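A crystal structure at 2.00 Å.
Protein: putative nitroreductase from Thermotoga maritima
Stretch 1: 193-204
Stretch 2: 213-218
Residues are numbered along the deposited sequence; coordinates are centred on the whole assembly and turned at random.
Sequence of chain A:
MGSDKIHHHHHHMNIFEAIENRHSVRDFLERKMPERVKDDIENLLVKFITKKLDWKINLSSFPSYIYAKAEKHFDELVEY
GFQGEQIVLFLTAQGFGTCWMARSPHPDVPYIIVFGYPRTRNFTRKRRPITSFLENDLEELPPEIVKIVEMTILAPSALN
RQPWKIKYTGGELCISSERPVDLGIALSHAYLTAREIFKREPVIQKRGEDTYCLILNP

Stretch 1 (193-204) TAREIFKREPVI
Stretch 2 213-218: CLILNP

A short antiparallel pairing often anchors a chain terminus, and the closing residues of this putative nitroreductase from Thermotoga maritima illustrate how backbone bonds, apolar contacts and terminal charge combine. The first stretch opens inside a helix that continues to F198, with I197 N bonded to T193 O at 2.8 Å and F198 N to A194 O at 2.9 Å. K199 then leaves the helical run with positive phi (56/32), R200 (-134/163) and E201 (-80/109) extend the chain, and P202 (-63/151) leads into a strand that starts with V203 and I204 (-104/132 and -106/129) and runs on beyond them. The second stretch runs antiparallel to it as the last three residues of a strand that begins earlier, C213 to I215, then turns at L216 (-73/-47) and N217 (-126/67) before ending at P218.

In the register, V203 faces I215 as a hydrogen-bonded pair (CA to CA 5.0 Å) and I204 faces L214 as a non-hydrogen-bonded pair (4.7 Å between CA atoms). V203 N donates to I215 O at 3.1 Å, and I215 N returns a bond to V203 O at 2.7 Å. CA-H...O contacts supplement this ladder: L214 CA lies 3.4 Å from V203 O, and I204 CA 3.5 Å from C213 O.

Side chains alternate across the sheet. On one face V203 (chi1 t) meets I215 (m, t), CB to CB 4.1 Å; V203 CG2 also reaches P218 CB at 3.9 Å. On the other, I204 (chi1 m, chi2 143°) presses CG1 to within 3.3 Å of CD1 of L214 (t, p), a tight apolar contact. P202 CB packs 3.8 Å from L214 CG, while A194 points its CA-to-CB bond toward the second stretch, and its CB lies 4.0 Å from L214 CD2 and 3.8 Å from CD2 of L216 (m, t). Helix and strand thus share one apolar cluster.

F198 (chi1 m, chi2 -74°) extends the cluster, its CE2 4.0 Å from L216 CB, with N217 CB over one ring face. The nearby L216 O is buried without a polar partner. N217 (chi1 t, chi2 23°) is instead joined to the helix end by a water that donates to F198 O at 2.7 Å and to N217 OD1 at 2.6 Å.

Opposite charges meet at the C terminus. R200 (m, m, m, chi4 170°) brings its guanidinium edge to P218 O: NH2 donates at 3.1 Å, and NE adds a weak bond to the same oxygen at 3.4 Å. R200 NH2 to P218 OXT, at 3.9 Å, makes a long salt bridge; the hydrogen bonds to P218 O, an oxygen of the same carboxylate, are thus charge-assisted.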

# COMPACT_ATOMS: atom_id res chain seq x y z
N THR A 193 -7.60 6.21 2.15
CA THR A 193 -7.86 7.31 3.09
C THR A 193 -9.05 8.15 2.66
O THR A 193 -9.88 8.55 3.49
CB THR A 193 -6.62 8.19 3.29
OG1 THR A 193 -6.15 8.66 2.03
CG2 THR A 193 -5.46 7.37 3.86
N ALA A 194 -9.17 8.39 1.35
CA ALA A 194 -10.33 9.12 0.82
C ALA A 194 -11.64 8.37 1.08
O ALA A 194 -12.67 8.98 1.38
CB ALA A 194 -10.14 9.40 -0.67
N ARG A 195 -11.59 7.05 0.96
CA ARG A 195 -12.74 6.19 1.21
C ARG A 195 -13.21 6.33 2.66
O ARG A 195 -14.40 6.47 2.93
CB ARG A 195 -12.38 4.73 0.91
CG ARG A 195 -13.55 3.76 0.97
CD ARG A 195 -13.17 2.34 0.56
NE ARG A 195 -12.40 1.67 1.61
CZ ARG A 195 -11.89 0.44 1.51
NH1 ARG A 195 -12.05 -0.27 0.39
NH2 ARG A 195 -11.21 -0.07 2.53
N GLU A 196 -12.24 6.31 3.58
CA GLU A 196 -12.49 6.53 5.00
C GLU A 196 -13.03 7.94 5.30
O GLU A 196 -14.02 8.09 6.03
CB GLU A 196 -11.21 6.29 5.81
CG GLU A 196 -11.32 6.55 7.30
CD GLU A 196 -12.32 5.64 8.00
OE1 GLU A 196 -12.49 4.48 7.55
OE2 GLU A 196 -12.93 6.08 9.00
N ILE A 197 -12.39 8.96 4.74
CA ILE A 197 -12.75 10.35 5.02
C ILE A 197 -14.15 10.69 4.52
O ILE A 197 -14.96 11.23 5.26
CB ILE A 197 -11.71 11.32 4.44
CG1 ILE A 197 -10.44 11.25 5.29
CG2 ILE A 197 -12.24 12.77 4.44
CD1 ILE A 197 -9.25 11.96 4.70
N PHE A 198 -14.43 10.36 3.26
CA PHE A 198 -15.66 10.80 2.61
C PHE A 198 -16.78 9.80 2.79
O PHE A 198 -17.94 10.12 2.52
CB PHE A 198 -15.41 11.12 1.13
CG PHE A 198 -14.57 12.34 0.93
CD1 PHE A 198 -15.11 13.61 1.14
CD2 PHE A 198 -13.23 12.24 0.57
CE1 PHE A 198 -14.34 14.74 0.99
CE2 PHE A 198 -12.46 13.37 0.41
CZ PHE A 198 -13.01 14.63 0.63
N LYS A 199 -16.43 8.61 3.29
CA LYS A 199 -17.37 7.52 3.50
C LYS A 199 -18.11 7.17 2.20
O LYS A 199 -19.26 6.76 2.23
CB LYS A 199 -18.37 7.85 4.64
CG LYS A 199 -17.70 8.03 6.02
CD LYS A 199 -17.23 6.70 6.60
CE LYS A 199 -16.71 6.83 8.02
NZ LYS A 199 -15.25 7.01 8.09
N ARG A 200 -17.42 7.35 1.08
CA ARG A 200 -17.93 6.96 -0.23
C ARG A 200 -16.80 6.24 -0.95
O ARG A 200 -15.63 6.38 -0.60
CB ARG A 200 -18.32 8.19 -1.07
CG ARG A 200 -19.24 9.20 -0.39
CD ARG A 200 -20.70 8.90 -0.52
NE ARG A 200 -21.16 9.04 -1.90
CZ ARG A 200 -22.35 8.66 -2.35
NH1 ARG A 200 -23.23 8.10 -1.53
NH2 ARG A 200 -22.66 8.83 -3.62
N GLU A 201 -17.15 5.50 -1.99
CA GLU A 201 -16.19 4.83 -2.85
C GLU A 201 -15.57 5.79 -3.88
O GLU A 201 -16.26 6.18 -4.82
CB GLU A 201 -16.94 3.70 -3.57
CG GLU A 201 -16.07 2.77 -4.38
CD GLU A 201 -15.22 1.86 -3.51
OE1 GLU A 201 -15.32 1.94 -2.26
OE2 GLU A 201 -14.46 1.06 -4.09
N PRO A 202 -14.29 6.18 -3.75
CA PRO A 202 -13.66 7.03 -4.77
C PRO A 202 -13.59 6.31 -6.11
O PRO A 202 -13.54 5.08 -6.14
CB PRO A 202 -12.24 7.27 -4.21
CG PRO A 202 -12.33 6.92 -2.77
CD PRO A 202 -13.34 5.84 -2.67
N VAL A 203 -13.62 7.07 -7.20
CA VAL A 203 -13.49 6.50 -8.54
C VAL A 203 -12.09 6.79 -9.04
O VAL A 203 -11.63 7.93 -8.97
CB VAL A 203 -14.52 7.09 -9.53
CG1 VAL A 203 -14.31 6.54 -10.95
CG2 VAL A 203 -15.93 6.79 -9.04
N ILE A 204 -11.42 5.77 -9.57
CA ILE A 204 -10.07 5.88 -10.05
C ILE A 204 -10.11 5.87 -11.56
O ILE A 204 -10.69 4.95 -12.15
CB ILE A 204 -9.21 4.70 -9.58
CG1 ILE A 204 -9.21 4.59 -8.06
CG2 ILE A 204 -7.77 4.86 -10.11
CD1 ILE A 204 -9.22 3.14 -7.58
N CYS A 213 -6.08 9.69 -11.56
CA CYS A 213 -6.82 10.64 -10.75
C CYS A 213 -7.88 9.91 -9.96
O CYS A 213 -8.49 8.94 -10.43
CB CYS A 213 -7.48 11.73 -11.60
SG CYS A 213 -6.29 12.86 -12.37
N LEU A 214 -8.09 10.40 -8.75
CA LEU A 214 -9.09 9.89 -7.85
C LEU A 214 -10.21 10.92 -7.79
O LEU A 214 -9.98 12.05 -7.38
CB LEU A 214 -8.47 9.73 -6.47
CG LEU A 214 -9.03 8.68 -5.55
CD1 LEU A 214 -8.80 7.30 -6.14
CD2 LEU A 214 -8.34 8.81 -4.18
N ILE A 215 -11.41 10.53 -8.21
CA ILE A 215 -12.57 11.37 -7.96
C ILE A 215 -12.97 11.09 -6.50
O ILE A 215 -13.44 10.01 -6.17
CB ILE A 215 -13.71 11.10 -8.95
CG1 ILE A 215 -13.23 11.31 -10.39
CG2 ILE A 215 -14.87 12.03 -8.69
CD1 ILE A 215 -14.19 10.80 -11.44
N LEU A 216 -12.77 12.09 -5.65
CA LEU A 216 -12.75 11.90 -4.20
C LEU A 216 -14.10 11.64 -3.58
O LEU A 216 -14.24 10.75 -2.74
CB LEU A 216 -12.12 13.12 -3.53
CG LEU A 216 -10.63 13.28 -3.86
CD1 LEU A 216 -10.16 14.68 -3.54
CD2 LEU A 216 -9.81 12.24 -3.13
N ASN A 217 -15.10 12.44 -3.95
CA ASN A 217 -16.42 12.36 -3.29
C ASN A 217 -17.48 12.15 -4.35
O ASN A 217 -18.28 13.05 -4.62
CB ASN A 217 -16.66 13.64 -2.49
CG ASN A 217 -17.80 13.52 -1.50
OD1 ASN A 217 -18.15 12.43 -1.05
ND2 ASN A 217 -18.36 14.67 -1.11
N PRO A 218 -17.46 10.99 -5.00
CA PRO A 218 -18.33 10.75 -6.14
C PRO A 218 -19.75 10.43 -5.71
O PRO A 218 -19.99 9.39 -5.08
CB PRO A 218 -17.69 9.55 -6.83
CG PRO A 218 -17.02 8.81 -5.75
CD PRO A 218 -16.63 9.81 -4.70
OXT PRO A 218 -20.69 11.20 -5.95
O HOH W 1 -19.10 12.31 1.40